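Local atomic coordinates of HIGH potential IRON sulfur protein (Ectothiorhodospira shaposhnikovii, PDB entry 1HPI), a protein that carries electrons through a high-potential [4Fe-4S] cluster in the anaerobic electron transport of purple photosynthetic bacteria. Residues L14-A20 with S60-T66; M1-S5 with F54-V59. All coordinates share one frame; numbering follows the deposited sequence.

Interaction 1: residues L14-A20 with S60-T66; sequences LEYRHDA and SANGWCT. With SF4 (iron/sulfur cluster), chain B.
Leu14 opens the contact by offering its carbonyl to Thr66: the Thr66 N to Leu14 O bond is 2.9 Å and almost straight at 170°, with the donor in the carbonyl plane. Leu14 CB packs on Cys65 CB at 3.9 Å, while its CD2 methyl lies against Thr66 OG1. Glu15, with positive phi, is the C' residue of the Schellman motif that ends helix 9-13, and so turns the chain into its run alongside 60-66. Tyr16 then reaches toward the Ser60 end of the contact. With CG anti to the backbone N (chi1 167°), its ring runs beside the cluster, Tyr16 CD1 3.8 Å from sulfur S2. Tyr16 OH accepts from Ser60 N at 2.9 Å and shares a hydrogen bond with His18 ND1; this hydroxyl at the end of the ring is what makes tyrosine fit here. Arg17 and Trp64 form a single antiparallel hydrogen-bonded pair, each N-H meeting the other's C=O. Gly63 CA comes within 3.0 Å of Arg17 O, where a CB would clash, which explains the glycine. His18 O takes the hydroxyl of Ser60 on a lone pair, Ser60 OG standing 2.7 Å away; the same OG accepts from Asn62 N in an ST turn, and this bracing suits serine to the start of the type I turn 60-63. Ala20 closes the series, its N bonded to Asn62 O and its small CB set 3.9 Å from Trp64 CB. Trp64 NE1 is hydrogen-bonded to Gln32. Cys65 SG, 2.2 Å from iron FE4, is one of four cysteine ligands, with Cys34, Cys37 and Cys51. The ligand loop is thus held by backbone bonds, and at Ser60 also by side-chain hydroxyls, while Tyr16 lines the pocket, consistent with the low-polarity surroundings of a HiPIP cluster.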
loop_
_atom_site.group_PDB
_atom_site.type_symbol
_atom_site.label_atom_id
_atom_site.label_comp_id
_atom_site.label_asym_id
_atom_site.label_seq_id
_atom_site.Cartn_x
_atom_site.Cartn_y
_atom_site.Cartn_z
ATOM N N LEU A 14 -3.456 -7.546 5.470
ATOM C CA LEU A 14 -2.184 -6.851 5.477
ATOM C C LEU A 14 -2.266 -5.500 6.182
ATOM O O LEU A 14 -1.344 -4.700 6.113
ATOM C CB LEU A 14 -1.675 -6.689 4.041
ATOM C CG LEU A 14 -1.285 -8.044 3.462
ATOM C CD1 LEU A 14 -0.808 -7.884 2.025
ATOM C CD2 LEU A 14 -0.196 -8.694 4.318
ATOM N N GLU A 15 -3.378 -5.255 6.867
ATOM C CA GLU A 15 -3.577 -4.005 7.592
ATOM C C GLU A 15 -3.327 -2.791 6.728
ATOM O O GLU A 15 -2.742 -1.792 7.133
ATOM C CB GLU A 15 -2.740 -4.004 8.875
ATOM C CG GLU A 15 -3.275 -5.175 9.711
ATOM C CD GLU A 15 -2.841 -5.105 11.129
ATOM O OE1 GLU A 15 -3.331 -4.061 11.757
ATOM O OE2 GLU A 15 -2.099 -5.935 11.621
ATOM N N TYR A 16 -3.793 -2.907 5.506
ATOM C CA TYR A 16 -3.615 -1.836 4.553
ATOM C C TYR A 16 -4.446 -0.587 4.827
ATOM O O TYR A 16 -5.594 -0.670 5.235
ATOM C CB TYR A 16 -3.948 -2.363 3.140
ATOM C CG TYR A 16 -4.110 -1.264 2.103
ATOM C CD1 TYR A 16 -2.994 -0.814 1.399
ATOM C CD2 TYR A 16 -5.351 -0.684 1.831
ATOM C CE1 TYR A 16 -3.107 0.195 0.444
ATOM C CE2 TYR A 16 -5.491 0.324 0.875
ATOM C CZ TYR A 16 -4.356 0.763 0.189
ATOM O OH TYR A 16 -4.459 1.759 -0.751
ATOM N N ARG A 17 -3.861 0.582 4.578
ATOM C CA ARG A 17 -4.533 1.866 4.742
ATOM C C ARG A 17 -4.216 2.723 3.519
ATOM O O ARG A 17 -3.089 2.703 3.040
ATOM C CB ARG A 17 -4.063 2.700 5.920
ATOM C CG ARG A 17 -4.350 2.058 7.258
ATOM C CD ARG A 17 -5.826 1.825 7.540
ATOM N NE ARG A 17 -5.938 0.913 8.673
ATOM C CZ ARG A 17 -6.207 -0.384 8.543
ATOM N NH1 ARG A 17 -6.412 -0.938 7.356
ATOM N NH2 ARG A 17 -6.284 -1.155 9.622
ATOM N N HIS A 18 -5.182 3.485 3.013
ATOM C CA HIS A 18 -4.916 4.339 1.862
ATOM C C HIS A 18 -4.009 5.517 2.242
ATOM O O HIS A 18 -3.335 6.100 1.386
ATOM C CB HIS A 18 -6.216 4.981 1.369
ATOM C CG HIS A 18 -7.198 4.053 0.752
ATOM N ND1 HIS A 18 -6.816 3.097 -0.172
ATOM C CD2 HIS A 18 -8.541 3.961 0.939
ATOM C CE1 HIS A 18 -7.932 2.458 -0.524
ATOM N NE2 HIS A 18 -8.981 2.947 0.124
ATOM N N ASP A 19 -4.007 5.892 3.534
ATOM C CA ASP A 19 -3.204 7.004 4.062
ATOM C C ASP A 19 -2.354 6.483 5.218
ATOM O O ASP A 19 -2.858 6.161 6.296
ATOM C CB ASP A 19 -4.142 8.129 4.561
ATOM C CG ASP A 19 -3.506 9.381 5.121
ATOM O OD1 ASP A 19 -2.197 9.396 5.132
ATOM O OD2 ASP A 19 -4.169 10.319 5.509
ATOM N N ALA A 20 -1.056 6.391 4.965
ATOM C CA ALA A 20 -0.080 5.895 5.923
ATOM C C ALA A 20 -0.095 6.662 7.218
ATOM O O ALA A 20 0.163 6.118 8.283
ATOM C CB ALA A 20 1.309 5.961 5.320
ATOM N N SER A 60 -3.204 2.930 -3.050
ATOM C CA SER A 60 -2.909 4.339 -2.878
ATOM C C SER A 60 -1.409 4.606 -2.764
ATOM O O SER A 60 -0.720 3.994 -1.946
ATOM C CB SER A 60 -3.614 4.798 -1.614
ATOM O OG SER A 60 -3.171 6.098 -1.278
ATOM N N ALA A 61 -0.866 5.522 -3.573
ATOM C CA ALA A 61 0.558 5.821 -3.491
ATOM C C ALA A 61 0.948 6.314 -2.092
ATOM O O ALA A 61 2.092 6.204 -1.638
ATOM C CB ALA A 61 0.937 6.851 -4.542
ATOM N N ASN A 62 -0.020 6.874 -1.383
ATOM C CA ASN A 62 0.265 7.372 -0.047
ATOM C C ASN A 62 -0.094 6.386 1.049
ATOM O O ASN A 62 -0.079 6.757 2.222
ATOM C CB ASN A 62 -0.562 8.627 0.273
ATOM C CG ASN A 62 -0.446 9.661 -0.809
ATOM O OD1 ASN A 62 -1.439 10.005 -1.463
ATOM N ND2 ASN A 62 0.775 10.147 -1.008
ATOM N N GLY A 63 -0.422 5.152 0.672
ATOM C CA GLY A 63 -0.810 4.117 1.626
ATOM C C GLY A 63 0.328 3.316 2.255
ATOM O O GLY A 63 1.502 3.676 2.168
ATOM N N TRP A 64 -0.049 2.211 2.899
ATOM C CA TRP A 64 0.908 1.344 3.565
ATOM C C TRP A 64 0.245 0.038 3.968
ATOM O O TRP A 64 -0.958 0.005 4.164
ATOM C CB TRP A 64 1.369 2.038 4.878
ATOM C CG TRP A 64 2.446 1.306 5.623
ATOM C CD1 TRP A 64 3.778 1.469 5.459
ATOM C CD2 TRP A 64 2.289 0.319 6.652
ATOM N NE1 TRP A 64 4.469 0.640 6.304
ATOM C CE2 TRP A 64 3.579 -0.076 7.057
ATOM C CE3 TRP A 64 1.186 -0.265 7.262
ATOM C CZ2 TRP A 64 3.778 -1.037 8.056
ATOM C CZ3 TRP A 64 1.382 -1.212 8.242
ATOM C CH2 TRP A 64 2.662 -1.594 8.637
ATOM N N CYS A 65 1.024 -1.023 4.112
ATOM C CA CYS A 65 0.529 -2.316 4.541
ATOM C C CYS A 65 1.731 -3.004 5.163
ATOM O O CYS A 65 2.871 -2.549 4.991
ATOM C CB CYS A 65 -0.174 -3.189 3.474
ATOM S SG CYS A 65 0.971 -4.121 2.424
ATOM N N THR A 66 1.484 -4.090 5.881
ATOM C CA THR A 66 2.545 -4.841 6.550
ATOM C C THR A 66 3.606 -5.435 5.632
ATOM O O THR A 66 4.702 -5.792 6.085
ATOM C CB THR A 66 1.993 -5.895 7.534
ATOM O OG1 THR A 66 1.247 -6.868 6.818
ATOM C CG2 THR A 66 1.132 -5.255 8.615
HETATM FE FE1 SF4 B . 1.710 -0.512 -0.573
HETATM FE FE2 SF4 B . 4.000 -2.014 -0.567
HETATM FE FE3 SF4 B . 1.741 -2.891 -1.846
HETATM FE FE4 SF4 B . 1.785 -2.752 0.877
HETATM S S1 SF4 B . 3.103 -4.030 -0.425
HETATM S S2 SF4 B . 0.118 -2.064 -0.469
HETATM S S3 SF4 B . 3.076 -0.975 1.192
HETATM S S4 SF4 B . 2.937 -1.037 -2.336
#

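Interaction 2: residues M1-S5 with F54-V59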
loop_
_atom_site.group_PDB
_atom_site.type_symbol
_atom_site.label_atom_id
_atom_site.label_comp_id
_atom_site.label_asym_id
_atom_site.label_seq_id
_atom_site.Cartn_x
_atom_site.Cartn_y
_atom_site.Cartn_z
ATOM N N MET A 1 -9.184 -4.457 -13.362
ATOM C CA MET A 1 -8.297 -3.806 -12.420
ATOM C C MET A 1 -9.075 -2.666 -11.771
ATOM O O MET A 1 -9.732 -1.900 -12.475
ATOM C CB MET A 1 -7.054 -3.340 -13.193
ATOM C CG MET A 1 -6.217 -2.294 -12.496
ATOM S SD MET A 1 -4.777 -3.013 -11.672
ATOM C CE MET A 1 -4.903 -4.767 -12.115
ATOM N N GLU A 2 -9.049 -2.561 -10.449
ATOM C CA GLU A 2 -9.784 -1.496 -9.786
ATOM C C GLU A 2 -9.131 -1.157 -8.459
ATOM O O GLU A 2 -8.298 -1.903 -7.952
ATOM C CB GLU A 2 -11.274 -1.846 -9.594
ATOM C CG GLU A 2 -11.428 -3.049 -8.649
ATOM C CD GLU A 2 -12.840 -3.461 -8.361
ATOM O OE1 GLU A 2 -13.723 -2.698 -8.953
ATOM O OE2 GLU A 2 -13.119 -4.415 -7.657
ATOM N N ARG A 3 -9.519 -0.025 -7.887
ATOM C CA ARG A 3 -8.940 0.377 -6.621
ATOM C C ARG A 3 -9.260 -0.575 -5.476
ATOM O O ARG A 3 -10.399 -1.009 -5.315
ATOM C CB ARG A 3 -9.407 1.788 -6.241
ATOM C CG ARG A 3 -8.835 2.908 -7.116
ATOM C CD ARG A 3 -9.122 4.299 -6.556
ATOM N NE ARG A 3 -10.550 4.535 -6.650
ATOM C CZ ARG A 3 -11.340 4.790 -5.618
ATOM N NH1 ARG A 3 -10.863 4.874 -4.380
ATOM N NH2 ARG A 3 -12.639 4.975 -5.846
ATOM N N LEU A 4 -8.257 -0.893 -4.657
ATOM C CA LEU A 4 -8.457 -1.762 -3.501
ATOM C C LEU A 4 -9.282 -1.009 -2.452
ATOM O O LEU A 4 -9.135 0.204 -2.289
ATOM C CB LEU A 4 -7.066 -1.952 -2.853
ATOM C CG LEU A 4 -7.017 -2.827 -1.599
ATOM C CD1 LEU A 4 -7.483 -4.246 -1.919
ATOM C CD2 LEU A 4 -5.586 -2.849 -1.074
ATOM N N SER A 5 -10.134 -1.701 -1.707
ATOM C CA SER A 5 -10.918 -1.062 -0.667
ATOM C C SER A 5 -10.290 -1.420 0.683
ATOM O O SER A 5 -9.789 -2.520 0.863
ATOM C CB SER A 5 -12.365 -1.544 -0.695
ATOM O OG SER A 5 -13.006 -1.195 0.518
ATOM N N PHE A 54 -1.128 -7.432 -4.374
ATOM C CA PHE A 54 -2.569 -7.272 -4.538
ATOM C C PHE A 54 -2.921 -7.336 -6.011
ATOM O O PHE A 54 -3.265 -6.341 -6.638
ATOM C CB PHE A 54 -2.986 -5.881 -4.018
ATOM C CG PHE A 54 -3.049 -5.805 -2.513
ATOM C CD1 PHE A 54 -4.091 -6.464 -1.860
ATOM C CD2 PHE A 54 -2.119 -5.104 -1.745
ATOM C CE1 PHE A 54 -4.221 -6.431 -0.472
ATOM C CE2 PHE A 54 -2.235 -5.057 -0.354
ATOM C CZ PHE A 54 -3.283 -5.724 0.283
ATOM N N PRO A 55 -2.820 -8.515 -6.595
ATOM C CA PRO A 55 -3.122 -8.680 -8.003
ATOM C C PRO A 55 -4.510 -8.182 -8.381
ATOM O O PRO A 55 -5.489 -8.428 -7.677
ATOM C CB PRO A 55 -3.027 -10.183 -8.283
ATOM C CG PRO A 55 -2.420 -10.819 -7.047
ATOM C CD PRO A 55 -2.489 -9.791 -5.926
ATOM N N GLY A 56 -4.581 -7.484 -9.515
ATOM C CA GLY A 56 -5.841 -6.960 -10.018
ATOM C C GLY A 56 -6.332 -5.700 -9.337
ATOM O O GLY A 56 -7.438 -5.237 -9.603
ATOM N N LYS A 57 -5.511 -5.139 -8.457
ATOM C CA LYS A 57 -5.917 -3.940 -7.755
ATOM C C LYS A 57 -4.938 -2.795 -7.854
ATOM O O LYS A 57 -3.765 -3.003 -8.142
ATOM C CB LYS A 57 -5.716 -4.162 -6.273
ATOM C CG LYS A 57 -6.676 -5.148 -5.678
ATOM C CD LYS A 57 -8.063 -4.948 -6.209
ATOM C CE LYS A 57 -9.030 -5.782 -5.405
ATOM N NZ LYS A 57 -10.334 -5.915 -6.061
ATOM N N LEU A 58 -5.458 -1.597 -7.588
ATOM C CA LEU A 58 -4.673 -0.372 -7.583
ATOM C C LEU A 58 -4.609 0.043 -6.115
ATOM O O LEU A 58 -5.644 0.058 -5.439
ATOM C CB LEU A 58 -5.309 0.813 -8.339
ATOM C CG LEU A 58 -5.397 0.602 -9.844
ATOM C CD1 LEU A 58 -6.109 1.799 -10.468
ATOM C CD2 LEU A 58 -3.996 0.470 -10.424
ATOM N N VAL A 59 -3.423 0.375 -5.605
ATOM C CA VAL A 59 -3.303 0.798 -4.214
ATOM C C VAL A 59 -2.949 2.281 -4.181
ATOM O O VAL A 59 -2.454 2.820 -5.175
ATOM C CB VAL A 59 -2.304 -0.020 -3.402
ATOM C CG1 VAL A 59 -2.697 -1.493 -3.482
ATOM C CG2 VAL A 59 -0.890 0.192 -3.924
HETATM O O HOH W 1 -11.228 -3.467 -5.040
#
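Glu2 and Arg3 run parallel to Lys57 and Leu58, making strand 2-3 an edge of the small mixed sheet of this HiPIP fold. Three backbone bonds join them: Glu2 N to Gly56 O, Leu58 N to Glu2 O, and Leu4 N to Leu58 O, the last 2.9 Å long and nearly straight at 172°. A type II turn from Phe54 to Lys57 leads into the strand, and Gly56 takes its positive phi readily. Among the side chains, Met1 SD rests 3.8 Å from Leu58 CD2, thioether against branched hydrocarbon, though the position of the Met1 end is doubtful. Arg3 and Leu58 share one face of the sheet; on the opposite one Glu2 and Lys57 lie side by side. Leu4 is buried, its CG anti to the backbone N (chi1 180°), which carries CD1 to the aliphatic part of Lys57 and CD2 over the middle of the Phe54 ring. This CH-pi contact puts Leu4 CD2 3.8 Å from the ring centroid, while Val59 CG1 also approaches the same methyl. The Phe54 ring touches the iron-sulfur cluster, so an alanine here would probably open a gap between Leu4 and the cluster pocket. At the surface, Glu2 OE2 and Lys57 NZ form a long salt bridge of 3.5 Å, and a water accepts from Lys57 NZ at 2.8 Å while donating to Arg3 O at 2.6 Å.

Overall arrangement
Interactions 1 and 2 have centres about 12 Å apart and interlock along the chain: 1-5, 14-20, 54-59 and 60-66 alternate between them. Strand 57-60 unites the pair, since it lies between strands 2-3 and 48-50 in the sheet and its last residue starts the loop of interaction 1. On the other side of the pairing, helix 9-13 separates 1-5 from 14-20. The two contacts also touch: Leu4 packs on Tyr16, and Leu14 on Phe54. Interaction 1 lies near the middle of the protein and supplies a cluster ligand; interaction 2 is farther out, yet Phe54 reaches the same pocket. Together they tie the N-terminal part to the C-terminal half around the electron-carrying cluster.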